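Local coordinates for protein 11R-lipoxygenase (Gersemia fruticosa, PDB 3VF1) that probably catalyses, with a non-heme iron, the calcium-dependent insertion of molecular oxygen into polyunsaturated fatty acids at carbon 11 with R configuration, at residues S360-L365 and T602-S607; T330-L335 and L377-A382; V282-V287 and G294-K299; D371-K376 and K610-S615. All blocks are in the same frame, centred on the assembly; numbering follows the deposited sequence.

Contact 1 (S360-L365 and T602-S607); sequences SIWTPL and TEKGKS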
loop_
_atom_site.group_PDB
_atom_site.type_symbol
_atom_site.label_atom_id
_atom_site.label_comp_id
_atom_site.label_asym_id
_atom_site.label_seq_id
_atom_site.Cartn_x
_atom_site.Cartn_y
_atom_site.Cartn_z
ATOM N N SER A 360 5.064 -36.439 -8.047
ATOM C CA SER A 360 5.154 -36.569 -9.493
ATOM C C SER A 360 4.827 -35.256 -10.187
ATOM O O SER A 360 4.430 -34.283 -9.546
ATOM C CB SER A 360 4.167 -37.628 -9.967
ATOM O OG SER A 360 2.841 -37.217 -9.677
ATOM N N ILE A 361 4.985 -35.242 -11.506
ATOM C CA ILE A 361 4.601 -34.092 -12.311
ATOM C C ILE A 361 3.180 -34.271 -12.836
ATOM O O ILE A 361 2.877 -35.256 -13.509
ATOM C CB ILE A 361 5.568 -33.885 -13.488
ATOM C CG1 ILE A 361 6.971 -33.588 -12.955
ATOM C CG2 ILE A 361 5.081 -32.754 -14.381
ATOM C CD1 ILE A 361 8.020 -33.396 -14.026
ATOM N N TRP A 362 2.316 -33.311 -12.518
ATOM C CA TRP A 362 0.922 -33.352 -12.937
ATOM C C TRP A 362 0.752 -32.592 -14.244
ATOM O O TRP A 362 1.425 -31.595 -14.485
ATOM C CB TRP A 362 0.024 -32.746 -11.858
ATOM C CG TRP A 362 0.225 -33.362 -10.512
ATOM C CD1 TRP A 362 1.186 -33.041 -9.598
ATOM C CD2 TRP A 362 -0.551 -34.412 -9.923
ATOM N NE1 TRP A 362 1.056 -33.823 -8.476
ATOM C CE2 TRP A 362 -0.005 -34.672 -8.650
ATOM C CE3 TRP A 362 -1.657 -35.154 -10.346
ATOM C CZ2 TRP A 362 -0.525 -35.644 -7.799
ATOM C CZ3 TRP A 362 -2.170 -36.118 -9.499
ATOM C CH2 TRP A 362 -1.605 -36.355 -8.241
ATOM N N THR A 363 -0.157 -33.071 -15.083
ATOM C CA THR A 363 -0.323 -32.531 -16.424
ATOM C C THR A 363 -1.712 -32.872 -16.959
ATOM O O THR A 363 -2.165 -34.008 -16.832
ATOM C CB THR A 363 0.758 -33.109 -17.361
ATOM O OG1 THR A 363 1.953 -32.326 -17.256
ATOM C CG2 THR A 363 0.305 -33.111 -18.783
ATOM N N PRO A 364 -2.397 -31.888 -17.563
ATOM C CA PRO A 364 -3.769 -32.109 -18.039
ATOM C C PRO A 364 -3.837 -33.106 -19.193
ATOM O O PRO A 364 -4.896 -33.658 -19.476
ATOM C CB PRO A 364 -4.208 -30.717 -18.500
ATOM C CG PRO A 364 -2.942 -30.021 -18.855
ATOM C CD PRO A 364 -1.912 -30.537 -17.895
ATOM N N LEU A 365 -2.704 -33.313 -19.853
ATOM C CA LEU A 365 -2.575 -34.307 -20.914
ATOM C C LEU A 365 -2.525 -35.747 -20.394
ATOM O O LEU A 365 -3.117 -36.645 -20.994
ATOM C CB LEU A 365 -1.308 -34.020 -21.719
ATOM C CG LEU A 365 -1.161 -34.728 -23.064
ATOM C CD1 LEU A 365 -2.192 -34.212 -24.053
ATOM C CD2 LEU A 365 0.250 -34.535 -23.602
ATOM N N THR A 602 -0.800 -38.306 -2.938
ATOM C CA THR A 602 0.477 -38.972 -3.156
ATOM C C THR A 602 0.414 -39.904 -4.364
ATOM O O THR A 602 1.441 -40.393 -4.832
ATOM C CB THR A 602 0.901 -39.786 -1.920
ATOM O OG1 THR A 602 -0.158 -40.674 -1.542
ATOM C CG2 THR A 602 1.229 -38.863 -0.754
ATOM N N GLU A 603 -0.796 -40.141 -4.865
ATOM C CA GLU A 603 -0.995 -41.037 -5.996
ATOM C C GLU A 603 -1.926 -40.421 -7.034
ATOM O O GLU A 603 -2.660 -39.476 -6.744
ATOM C CB GLU A 603 -1.581 -42.367 -5.519
ATOM C CG GLU A 603 -0.644 -43.193 -4.656
ATOM C CD GLU A 603 -1.272 -44.500 -4.206
ATOM O OE1 GLU A 603 -2.437 -44.476 -3.753
ATOM O OE2 GLU A 603 -0.605 -45.551 -4.311
ATOM N N LYS A 604 -1.893 -40.969 -8.244
ATOM C CA LYS A 604 -2.785 -40.532 -9.309
ATOM C C LYS A 604 -4.154 -41.188 -9.156
ATOM O O LYS A 604 -4.290 -42.210 -8.485
ATOM C CB LYS A 604 -2.203 -40.898 -10.676
ATOM C CG LYS A 604 -0.787 -40.403 -10.925
ATOM C CD LYS A 604 -0.712 -38.891 -10.952
ATOM C CE LYS A 604 0.591 -38.418 -11.586
ATOM N NZ LYS A 604 0.635 -38.590 -13.064
ATOM N N GLY A 605 -5.164 -40.592 -9.782
ATOM C CA GLY A 605 -6.486 -41.189 -9.862
ATOM C C GLY A 605 -7.299 -41.180 -8.578
ATOM O O GLY A 605 -8.389 -41.752 -8.535
ATOM N N LYS A 606 -6.790 -40.532 -7.537
ATOM C CA LYS A 606 -7.475 -40.525 -6.247
ATOM C C LYS A 606 -8.430 -39.343 -6.092
ATOM O O LYS A 606 -9.272 -39.336 -5.192
ATOM C CB LYS A 606 -6.458 -40.509 -5.102
ATOM C CG LYS A 606 -5.518 -41.706 -5.080
ATOM C CD LYS A 606 -6.288 -43.015 -4.989
ATOM C CE LYS A 606 -5.354 -44.204 -4.851
ATOM N NZ LYS A 606 -6.094 -45.497 -4.851
ATOM N N SER A 607 -8.308 -38.350 -6.969
ATOM C CA SER A 607 -9.068 -37.111 -6.815
ATOM C C SER A 607 -10.487 -37.193 -7.370
ATOM O O SER A 607 -10.741 -37.821 -8.399
ATOM C CB SER A 607 -8.336 -35.944 -7.480
ATOM O OG SER A 607 -7.050 -35.758 -6.912
#
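Lys604 lays the outer half of its side chain over the indole of Trp362, the two running past each other in opposite directions. From CB, which touches nothing of 360-365, the chain sets out with CG beside its own backbone N (chi1 -54°), and a bend at chi2 turns CD toward the six-membered ring. CD lies 3.5 Å from Trp362 CZ3 and 3.8 Å from Trp362 CH2. The next methylene, CE, stands over the ring face in a CH-pi contact, 4.3 Å from the centroid of the six-membered ring. CE also meets Ser360 OG at 3.2 Å, and this hydroxyl rises over the same face, offset toward the rim. At the tip, Lys604 NZ is 5.4 Å from that centroid, at most a weak cation-pi attraction; its charge is paired with Asp367 in a salt bridge. Glu603 approaches differently, its carbonyl O lying at the indole edge 3.6 Å from Trp362 CH2. An alanine in place of Trp362 would probably leave the Lys604 methylenes without their aromatic support, open a gap beside the Glu603 carbonyl and let the lysine chain turn more freely about its Asp367 anchor. The arrangement is a CH-pi contact of lysine methylenes over a tryptophan face, here joining the short outermost strand 361-362 of a five-stranded antiparallel sheet to the surface loop that leads into helix 609-615.

Contact 2 (T330-L335 and L377-A382); sequences TTPLGL and LWLRCA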
loop_
_atom_site.group_PDB
_atom_site.type_symbol
_atom_site.label_atom_id
_atom_site.label_comp_id
_atom_site.label_asym_id
_atom_site.label_seq_id
_atom_site.Cartn_x
_atom_site.Cartn_y
_atom_site.Cartn_z
ATOM N N THR A 330 2.381 -26.885 0.213
ATOM C CA THR A 330 3.511 -27.511 -0.451
ATOM C C THR A 330 4.479 -26.427 -0.909
ATOM O O THR A 330 4.389 -25.282 -0.468
ATOM C CB THR A 330 3.054 -28.369 -1.648
ATOM O OG1 THR A 330 2.606 -27.524 -2.716
ATOM C CG2 THR A 330 1.928 -29.304 -1.233
ATOM N N THR A 331 5.408 -26.793 -1.782
ATOM C CA THR A 331 6.411 -25.863 -2.277
ATOM C C THR A 331 6.493 -26.027 -3.787
ATOM O O THR A 331 7.532 -26.410 -4.326
ATOM C CB THR A 331 7.777 -26.148 -1.637
ATOM O OG1 THR A 331 8.210 -27.466 -1.997
ATOM C CG2 THR A 331 7.683 -26.049 -0.123
ATOM N N PRO A 332 5.388 -25.720 -4.478
ATOM C CA PRO A 332 5.154 -26.156 -5.855
ATOM C C PRO A 332 5.930 -25.393 -6.920
ATOM O O PRO A 332 6.510 -24.341 -6.654
ATOM C CB PRO A 332 3.660 -25.903 -6.039
ATOM C CG PRO A 332 3.385 -24.729 -5.175
ATOM C CD PRO A 332 4.299 -24.860 -3.984
ATOM N N LEU A 333 5.933 -25.956 -8.123
ATOM C CA LEU A 333 6.425 -25.275 -9.309
ATOM C C LEU A 333 5.376 -25.420 -10.400
ATOM O O LEU A 333 4.848 -26.508 -10.621
ATOM C CB LEU A 333 7.747 -25.872 -9.789
ATOM C CG LEU A 333 8.930 -25.818 -8.824
ATOM C CD1 LEU A 333 8.956 -27.055 -7.942
ATOM C CD2 LEU A 333 10.234 -25.668 -9.589
ATOM N N GLY A 334 5.070 -24.321 -11.074
ATOM C CA GLY A 334 4.113 -24.343 -12.161
ATOM C C GLY A 334 4.776 -23.927 -13.455
ATOM O O GLY A 334 5.578 -22.998 -13.476
ATOM N N LEU A 335 4.446 -24.619 -14.538
ATOM C CA LEU A 335 4.992 -24.286 -15.845
ATOM C C LEU A 335 3.863 -23.831 -16.755
ATOM O O LEU A 335 2.797 -24.442 -16.785
ATOM C CB LEU A 335 5.711 -25.491 -16.451
ATOM C CG LEU A 335 6.728 -25.167 -17.546
ATOM C CD1 LEU A 335 7.917 -24.410 -16.968
ATOM C CD2 LEU A 335 7.186 -26.436 -18.243
ATOM N N LEU A 377 -5.302 -26.235 -7.691
ATOM C CA LEU A 377 -5.731 -25.635 -6.434
ATOM C C LEU A 377 -4.562 -25.483 -5.470
ATOM O O LEU A 377 -4.461 -24.482 -4.765
ATOM C CB LEU A 377 -6.840 -26.468 -5.789
ATOM C CG LEU A 377 -8.191 -26.426 -6.511
ATOM C CD1 LEU A 377 -9.127 -27.500 -5.977
ATOM C CD2 LEU A 377 -8.826 -25.051 -6.375
ATOM N N TRP A 378 -3.678 -26.475 -5.447
ATOM C CA TRP A 378 -2.525 -26.449 -4.549
ATOM C C TRP A 378 -1.480 -25.429 -4.990
ATOM O O TRP A 378 -0.752 -24.884 -4.162
ATOM C CB TRP A 378 -1.897 -27.839 -4.443
ATOM C CG TRP A 378 -2.615 -28.743 -3.479
ATOM C CD1 TRP A 378 -3.583 -29.660 -3.775
ATOM C CD2 TRP A 378 -2.422 -28.809 -2.061
ATOM N NE1 TRP A 378 -4.001 -30.292 -2.631
ATOM C CE2 TRP A 378 -3.306 -29.788 -1.565
ATOM C CE3 TRP A 378 -1.589 -28.136 -1.164
ATOM C CZ2 TRP A 378 -3.378 -30.109 -0.212
ATOM C CZ3 TRP A 378 -1.662 -28.457 0.180
ATOM C CH2 TRP A 378 -2.548 -29.435 0.642
ATOM N N LEU A 379 -1.410 -25.167 -6.291
ATOM C CA LEU A 379 -0.497 -24.156 -6.814
ATOM C C LEU A 379 -0.977 -22.760 -6.423
ATOM O O LEU A 379 -0.182 -21.908 -6.029
ATOM C CB LEU A 379 -0.387 -24.268 -8.337
ATOM C CG LEU A 379 0.577 -23.293 -9.016
ATOM C CD1 LEU A 379 2.008 -23.528 -8.558
ATOM C CD2 LEU A 379 0.474 -23.413 -10.530
ATOM N N ARG A 380 -2.282 -22.533 -6.529
ATOM C CA ARG A 380 -2.872 -21.252 -6.161
ATOM C C ARG A 380 -2.778 -21.009 -4.659
ATOM O O ARG A 380 -2.577 -19.879 -4.216
ATOM C CB ARG A 380 -4.335 -21.196 -6.601
ATOM C CG ARG A 380 -4.525 -21.192 -8.105
ATOM C CD ARG A 380 -4.012 -19.902 -8.721
ATOM N NE ARG A 380 -4.767 -18.737 -8.265
ATOM C CZ ARG A 380 -4.358 -17.479 -8.391
ATOM N NH1 ARG A 380 -3.188 -17.202 -8.952
ATOM N NH2 ARG A 380 -5.119 -16.489 -7.944
ATOM N N CYS A 381 -2.929 -22.069 -3.875
ATOM C CA CYS A 381 -2.855 -21.951 -2.427
ATOM C C CYS A 381 -1.486 -21.425 -2.015
ATOM O O CYS A 381 -1.381 -20.550 -1.156
ATOM C CB CYS A 381 -3.130 -23.298 -1.757
ATOM S SG CYS A 381 -3.372 -23.183 0.038
ATOM N N ALA A 382 -0.441 -21.960 -2.637
ATOM C CA ALA A 382 0.915 -21.495 -2.386
ATOM C C ALA A 382 1.031 -20.015 -2.735
ATOM O O ALA A 382 1.637 -19.233 -1.996
ATOM C CB ALA A 382 1.910 -22.307 -3.194
HETATM O O HOH W 1 0.885 -25.704 -2.054
#
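Pro332 packs its ring against Leu379 and Ala382 on the adjoining helix, and the contact is mainly apolar. Pro332 CG comes to 3.5 Å from Ala382 CB, with CD almost as near, while Pro332 CB and CG both rest against the CD1 methyl of Leu379 at 3.8 Å. Leu379 has its CG anti to the backbone N (chi1 -178°), and from there its two methyls diverge, CD1 to the proline and CD2 to 4.1 Å from Gly334 CA. Gly334, lacking a side chain, lets that methyl come close to its backbone. Farther along, Thr330 CG2 approaches Trp378 CE3 at 3.7 Å, the two side chains crossing at about a right angle. These contacts set strand 333-338, in the middle of a five-stranded antiparallel sheet, and the loop before it against helix 369-410, the long helix that farther on carries the iron ligands His392 and His397. The polar part runs through one water. It accepts from Thr330 N at 3.0 Å and donates both to Thr330 OG1 at 2.6 Å and to Trp378 O at 2.8 Å, so three bonds grip it in the buried interface. The water also lies at the edge of the Trp378 indole, in its plane. Thr330 OG1 has a second hydrogen bond to the carbonyl O of Leu351.

Contact 3 (V282-V287 and G294-K299); sequences VKNEMV and GYTLEK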
loop_
_atom_site.group_PDB
_atom_site.type_symbol
_atom_site.label_atom_id
_atom_site.label_comp_id
_atom_site.label_asym_id
_atom_site.label_seq_id
_atom_site.Cartn_x
_atom_site.Cartn_y
_atom_site.Cartn_z
ATOM N N VAL A 282 10.433 -31.919 -16.144
ATOM C CA VAL A 282 9.323 -31.995 -17.087
ATOM C C VAL A 282 9.821 -32.497 -18.435
ATOM O O VAL A 282 10.693 -31.888 -19.049
ATOM C CB VAL A 282 8.653 -30.621 -17.283
ATOM C CG1 VAL A 282 7.602 -30.691 -18.383
ATOM C CG2 VAL A 282 8.036 -30.136 -15.979
ATOM N N LYS A 283 9.260 -33.611 -18.892
ATOM C CA LYS A 283 9.659 -34.200 -20.164
ATOM C C LYS A 283 8.671 -33.837 -21.265
ATOM O O LYS A 283 7.480 -33.657 -21.013
ATOM C CB LYS A 283 9.779 -35.722 -20.036
ATOM C CG LYS A 283 10.734 -36.172 -18.941
ATOM C CD LYS A 283 12.098 -35.517 -19.097
ATOM C CE LYS A 283 13.036 -35.891 -17.964
ATOM N NZ LYS A 283 14.337 -35.171 -18.072
ATOM N N ASN A 284 9.182 -33.733 -22.486
ATOM C CA ASN A 284 8.375 -33.337 -23.632
ATOM C C ASN A 284 7.133 -34.207 -23.797
ATOM O O ASN A 284 6.064 -33.709 -24.150
ATOM C CB ASN A 284 9.226 -33.383 -24.904
ATOM C CG ASN A 284 8.465 -32.928 -26.133
ATOM O OD1 ASN A 284 8.124 -31.754 -26.266
ATOM N ND2 ASN A 284 8.209 -33.857 -27.048
ATOM N N GLU A 285 7.276 -35.503 -23.534
ATOM C CA GLU A 285 6.165 -36.442 -23.690
ATOM C C GLU A 285 4.965 -36.014 -22.852
ATOM O O GLU A 285 3.820 -36.254 -23.223
ATOM C CB GLU A 285 6.604 -37.867 -23.313
ATOM C CG GLU A 285 6.023 -38.420 -22.001
ATOM C CD GLU A 285 7.095 -38.797 -20.984
ATOM O OE1 GLU A 285 8.275 -38.927 -21.375
ATOM O OE2 GLU A 285 6.755 -38.963 -19.791
ATOM N N MET A 286 5.238 -35.375 -21.720
ATOM C CA MET A 286 4.192 -35.012 -20.777
ATOM C C MET A 286 3.336 -33.857 -21.289
ATOM O O MET A 286 2.157 -33.773 -20.972
ATOM C CB MET A 286 4.807 -34.624 -19.430
ATOM C CG MET A 286 5.672 -35.699 -18.794
ATOM S SD MET A 286 6.548 -35.082 -17.345
ATOM C CE MET A 286 7.355 -36.570 -16.764
ATOM N N VAL A 287 3.920 -32.978 -22.095
ATOM C CA VAL A 287 3.266 -31.713 -22.422
ATOM C C VAL A 287 3.224 -31.387 -23.912
ATOM O O VAL A 287 2.726 -30.332 -24.299
ATOM C CB VAL A 287 3.981 -30.546 -21.714
ATOM C CG1 VAL A 287 3.916 -30.718 -20.203
ATOM C CG2 VAL A 287 5.426 -30.454 -22.180
ATOM N N GLY A 294 4.265 -28.956 -34.062
ATOM C CA GLY A 294 5.606 -28.716 -34.563
ATOM C C GLY A 294 6.550 -28.184 -33.503
ATOM O O GLY A 294 7.705 -27.879 -33.797
ATOM N N TYR A 295 6.064 -28.075 -32.269
ATOM C CA TYR A 295 6.882 -27.575 -31.170
ATOM C C TYR A 295 7.164 -28.644 -30.125
ATOM O O TYR A 295 6.286 -29.421 -29.757
ATOM C CB TYR A 295 6.203 -26.381 -30.497
ATOM C CG TYR A 295 6.498 -25.057 -31.159
ATOM C CD1 TYR A 295 5.960 -24.743 -32.397
ATOM C CD2 TYR A 295 7.314 -24.119 -30.543
ATOM C CE1 TYR A 295 6.228 -23.534 -33.005
ATOM C CE2 TYR A 295 7.586 -22.906 -31.143
ATOM C CZ TYR A 295 7.041 -22.618 -32.374
ATOM O OH TYR A 295 7.311 -21.412 -32.977
ATOM N N THR A 296 8.406 -28.671 -29.655
ATOM C CA THR A 296 8.786 -29.489 -28.515
ATOM C C THR A 296 9.029 -28.560 -27.336
ATOM O O THR A 296 9.197 -27.355 -27.517
ATOM C CB THR A 296 10.067 -30.292 -28.800
ATOM O OG1 THR A 296 11.133 -29.395 -29.138
ATOM C CG2 THR A 296 9.846 -31.266 -29.948
ATOM N N LEU A 297 9.044 -29.119 -26.132
ATOM C CA LEU A 297 9.300 -28.328 -24.936
ATOM C C LEU A 297 10.593 -27.535 -25.097
ATOM O O LEU A 297 10.673 -26.373 -24.702
ATOM C CB LEU A 297 9.396 -29.237 -23.712
ATOM C CG LEU A 297 9.623 -28.529 -22.376
ATOM C CD1 LEU A 297 8.559 -27.471 -22.142
ATOM C CD2 LEU A 297 9.637 -29.539 -21.242
ATOM N N GLU A 298 11.596 -28.170 -25.697
ATOM C CA GLU A 298 12.907 -27.551 -25.871
ATOM C C GLU A 298 12.821 -26.351 -26.808
ATOM O O GLU A 298 13.384 -25.295 -26.528
ATOM C CB GLU A 298 13.916 -28.567 -26.418
ATOM C CG GLU A 298 14.282 -29.685 -25.442
ATOM C CD GLU A 298 13.186 -30.732 -25.291
ATOM O OE1 GLU A 298 12.201 -30.690 -26.061
ATOM O OE2 GLU A 298 13.312 -31.598 -24.399
ATOM N N LYS A 299 12.114 -26.519 -27.921
ATOM C CA LYS A 299 11.963 -25.449 -28.900
ATOM C C LYS A 299 11.178 -24.285 -28.308
ATOM O O LYS A 299 11.494 -23.122 -28.551
ATOM C CB LYS A 299 11.254 -25.971 -30.152
ATOM C CG LYS A 299 11.086 -24.933 -31.252
ATOM C CD LYS A 299 10.413 -25.527 -32.480
ATOM C CE LYS A 299 10.190 -24.475 -33.554
ATOM N NZ LYS A 299 9.513 -25.030 -34.762
#
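Asn284 and Leu297 meet with CG anti to the backbone N in each (chi1 -178° in both); beyond those carbons the Asn284 amide and the Leu297 methyls make the contact between two short helical turns. The motif is a helix N-terminus held by side chains: Thr296 is the N-cap of helix 297-302, and Leu297 opens its first turn. Asn284 OD1 accepts a hydrogen bond from Leu297 N at 2.8 Å, fairly straight at 161°, with the donor tilted 27° from the carbonyl plane. The same oxygen lies close to the backbone of the cap residue, 3.3 Å from Thr296 CA. On the other branch of this amide, ND2 makes a weak hydrogen bond to Glu288. An alanine at Asn284 would probably leave the Leu297 N-H without its acceptor and weaken the tie between the two turns. The Leu297 side chain fills the apolar part of the contact, its CD2 lying 3.7 Å from Val282 CG1, where the two side chains cross at about a right angle, and 3.4 Å from the carbonyl O of Val282. Its other methyl, CD1, faces Val287 CG2 at 4.3 Å. The cap itself is completed within 294-299, where Thr296 OG1 accepts from Lys299 N at 3.3 Å.

Contact 4 (D371-K376 and K610-S615); sequences DWIMAK and KVIMAS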
loop_
_atom_site.group_PDB
_atom_site.type_symbol
_atom_site.label_atom_id
_atom_site.label_comp_id
_atom_site.label_asym_id
_atom_site.label_seq_id
_atom_site.Cartn_x
_atom_site.Cartn_y
_atom_site.Cartn_z
ATOM N N ASP A 371 -7.848 -34.751 -11.029
ATOM C CA ASP A 371 -6.473 -34.657 -10.544
ATOM C C ASP A 371 -5.860 -33.324 -10.947
ATOM O O ASP A 371 -5.218 -32.659 -10.140
ATOM C CB ASP A 371 -5.616 -35.804 -11.093
ATOM C CG ASP A 371 -5.594 -37.014 -10.174
ATOM O OD1 ASP A 371 -6.364 -37.037 -9.193
ATOM O OD2 ASP A 371 -4.805 -37.947 -10.435
ATOM N N TRP A 372 -6.063 -32.940 -12.202
ATOM C CA TRP A 372 -5.520 -31.690 -12.713
ATOM C C TRP A 372 -6.082 -30.495 -11.947
ATOM O O TRP A 372 -5.358 -29.550 -11.638
ATOM C CB TRP A 372 -5.820 -31.544 -14.204
ATOM C CG TRP A 372 -5.323 -30.254 -14.781
ATOM C CD1 TRP A 372 -6.062 -29.303 -15.422
ATOM C CD2 TRP A 372 -3.975 -29.768 -14.756
ATOM N NE1 TRP A 372 -5.256 -28.258 -15.804
ATOM C CE2 TRP A 372 -3.972 -28.518 -15.405
ATOM C CE3 TRP A 372 -2.772 -30.268 -14.250
ATOM C CZ2 TRP A 372 -2.812 -27.761 -15.563
ATOM C CZ3 TRP A 372 -1.622 -29.515 -14.407
ATOM C CH2 TRP A 372 -1.650 -28.276 -15.056
ATOM N N ILE A 373 -7.376 -30.541 -11.645
ATOM C CA ILE A 373 -8.011 -29.482 -10.871
ATOM C C ILE A 373 -7.403 -29.413 -9.473
ATOM O O ILE A 373 -7.135 -28.330 -8.957
ATOM C CB ILE A 373 -9.537 -29.686 -10.775
ATOM C CG1 ILE A 373 -10.193 -29.308 -12.103
ATOM C CG2 ILE A 373 -10.125 -28.850 -9.647
ATOM C CD1 ILE A 373 -11.673 -29.631 -12.179
ATOM N N MET A 374 -7.180 -30.574 -8.867
ATOM C CA MET A 374 -6.567 -30.633 -7.547
ATOM C C MET A 374 -5.180 -29.996 -7.584
ATOM O O MET A 374 -4.839 -29.172 -6.735
ATOM C CB MET A 374 -6.468 -32.085 -7.068
ATOM C CG MET A 374 -5.701 -32.263 -5.759
ATOM S SD MET A 374 -6.544 -31.558 -4.324
ATOM C CE MET A 374 -7.757 -32.832 -3.976
ATOM N N ALA A 375 -4.386 -30.378 -8.579
ATOM C CA ALA A 375 -3.026 -29.872 -8.709
ATOM C C ALA A 375 -3.021 -28.349 -8.804
ATOM O O ALA A 375 -2.194 -27.682 -8.184
ATOM C CB ALA A 375 -2.349 -30.480 -9.926
ATOM N N LYS A 376 -3.951 -27.802 -9.582
ATOM C CA LYS A 376 -4.040 -26.359 -9.769
ATOM C C LYS A 376 -4.402 -25.644 -8.470
ATOM O O LYS A 376 -3.873 -24.572 -8.178
ATOM C CB LYS A 376 -5.057 -26.022 -10.861
ATOM C CG LYS A 376 -4.586 -26.375 -12.265
ATOM C CD LYS A 376 -5.531 -25.848 -13.335
ATOM C CE LYS A 376 -6.912 -26.479 -13.240
ATOM N NZ LYS A 376 -7.814 -25.996 -14.321
ATOM N N LYS A 610 -15.731 -34.780 -3.924
ATOM C CA LYS A 610 -15.817 -34.813 -2.465
ATOM C C LYS A 610 -14.445 -34.768 -1.794
ATOM O O LYS A 610 -14.294 -34.180 -0.721
ATOM C CB LYS A 610 -16.588 -36.050 -1.997
ATOM C CG LYS A 610 -18.089 -35.979 -2.242
ATOM C CD LYS A 610 -18.748 -34.895 -1.399
ATOM C CE LYS A 610 -20.254 -34.860 -1.620
ATOM N NZ LYS A 610 -20.924 -33.803 -0.810
ATOM N N VAL A 611 -13.451 -35.389 -2.416
ATOM C CA VAL A 611 -12.095 -35.358 -1.879
ATOM C C VAL A 611 -11.588 -33.925 -1.849
ATOM O O VAL A 611 -10.968 -33.491 -0.878
ATOM C CB VAL A 611 -11.126 -36.206 -2.725
ATOM C CG1 VAL A 611 -9.681 -35.933 -2.321
ATOM C CG2 VAL A 611 -11.455 -37.684 -2.586
ATOM N N ILE A 612 -11.860 -33.197 -2.926
ATOM C CA ILE A 612 -11.442 -31.806 -3.041
ATOM C C ILE A 612 -12.129 -30.936 -1.991
ATOM O O ILE A 612 -11.498 -30.064 -1.398
ATOM C CB ILE A 612 -11.722 -31.262 -4.456
ATOM C CG1 ILE A 612 -10.678 -31.809 -5.432
ATOM C CG2 ILE A 612 -11.698 -29.741 -4.464
ATOM C CD1 ILE A 612 -10.964 -31.508 -6.889
ATOM N N MET A 613 -13.414 -31.180 -1.758
ATOM C CA MET A 613 -14.162 -30.421 -0.759
ATOM C C MET A 613 -13.603 -30.641 0.643
ATOM O O MET A 613 -13.792 -29.809 1.530
ATOM C CB MET A 613 -15.644 -30.807 -0.779
ATOM C CG MET A 613 -16.346 -30.553 -2.103
ATOM S SD MET A 613 -15.908 -28.972 -2.849
ATOM C CE MET A 613 -16.478 -27.837 -1.588
ATOM N N ALA A 614 -12.917 -31.764 0.842
ATOM C CA ALA A 614 -12.357 -32.090 2.150
ATOM C C ALA A 614 -11.045 -31.352 2.390
ATOM O O ALA A 614 -10.639 -31.151 3.538
ATOM C CB ALA A 614 -12.153 -33.592 2.278
ATOM N N SER A 615 -10.381 -30.955 1.308
ATOM C CA SER A 615 -9.138 -30.198 1.406
ATOM C C SER A 615 -9.415 -28.706 1.548
ATOM O O SER A 615 -8.789 -28.025 2.359
ATOM C CB SER A 615 -8.258 -30.445 0.181
ATOM O OG SER A 615 -7.627 -31.710 0.255
#
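Helices 371-376 and 610-615 run almost parallel, their N-to-C directions 12° apart and their axes 10.8 Å from each other at closest approach, the CA atoms of Met374 and Ile612 being the nearest pair. Met374 spans much of that distance. Its CG is anti to the backbone N (chi1 174°), and bends at chi2 and chi3 carry the thioether to the second helix, where the terminal methyl does the touching. Met374 CE packs tightly on Ile612 CG1 at 3.4 Å and also sits 3.9 Å from Ile612 CA, so the methyl reaches the helix backbone. Val611 CG1 meets the same methyl at 4.0 Å. Met374 and Ile612 pass alongside in opposite directions, whereas Ile373 and Ile612 cross at about a right angle, bringing Ile373 CG2 to 3.9 Å from Ile612 CD1. No hydrogen bond links the two segments; the joint is van der Waals packing between aliphatic groups. Ile612 extends it along helix 369-410 by touching Trp370 and Leu377. Other side chains of 371-376 face the sheet: Trp372 packs on Pro346 and Ile349 of strand 344-350, and Ala375 on Trp362 of strand 361-362.

How the contacts relate
Contacts 2 and 4 are buried and share helix 369-410, which packs on the sheet in contact 2 and on helix 609-615 in contact 4; Leu377 touching Ile612 connects them. Both are mainly apolar, though contact 2 adds a buried water. Contact 1 lies at the surface and relies on lysine methylenes over an aromatic ring. It adjoins contact 4 through Asp371, whose carboxylate probably accepts from Gly605 N and Ser607 N. Contact 3, partly buried and closed within a short span of chain, is the one joined by a direct hydrogen bond between its segments. It packs against Ile361 and Thr363 of contact 1 and against Leu335 of contact 2.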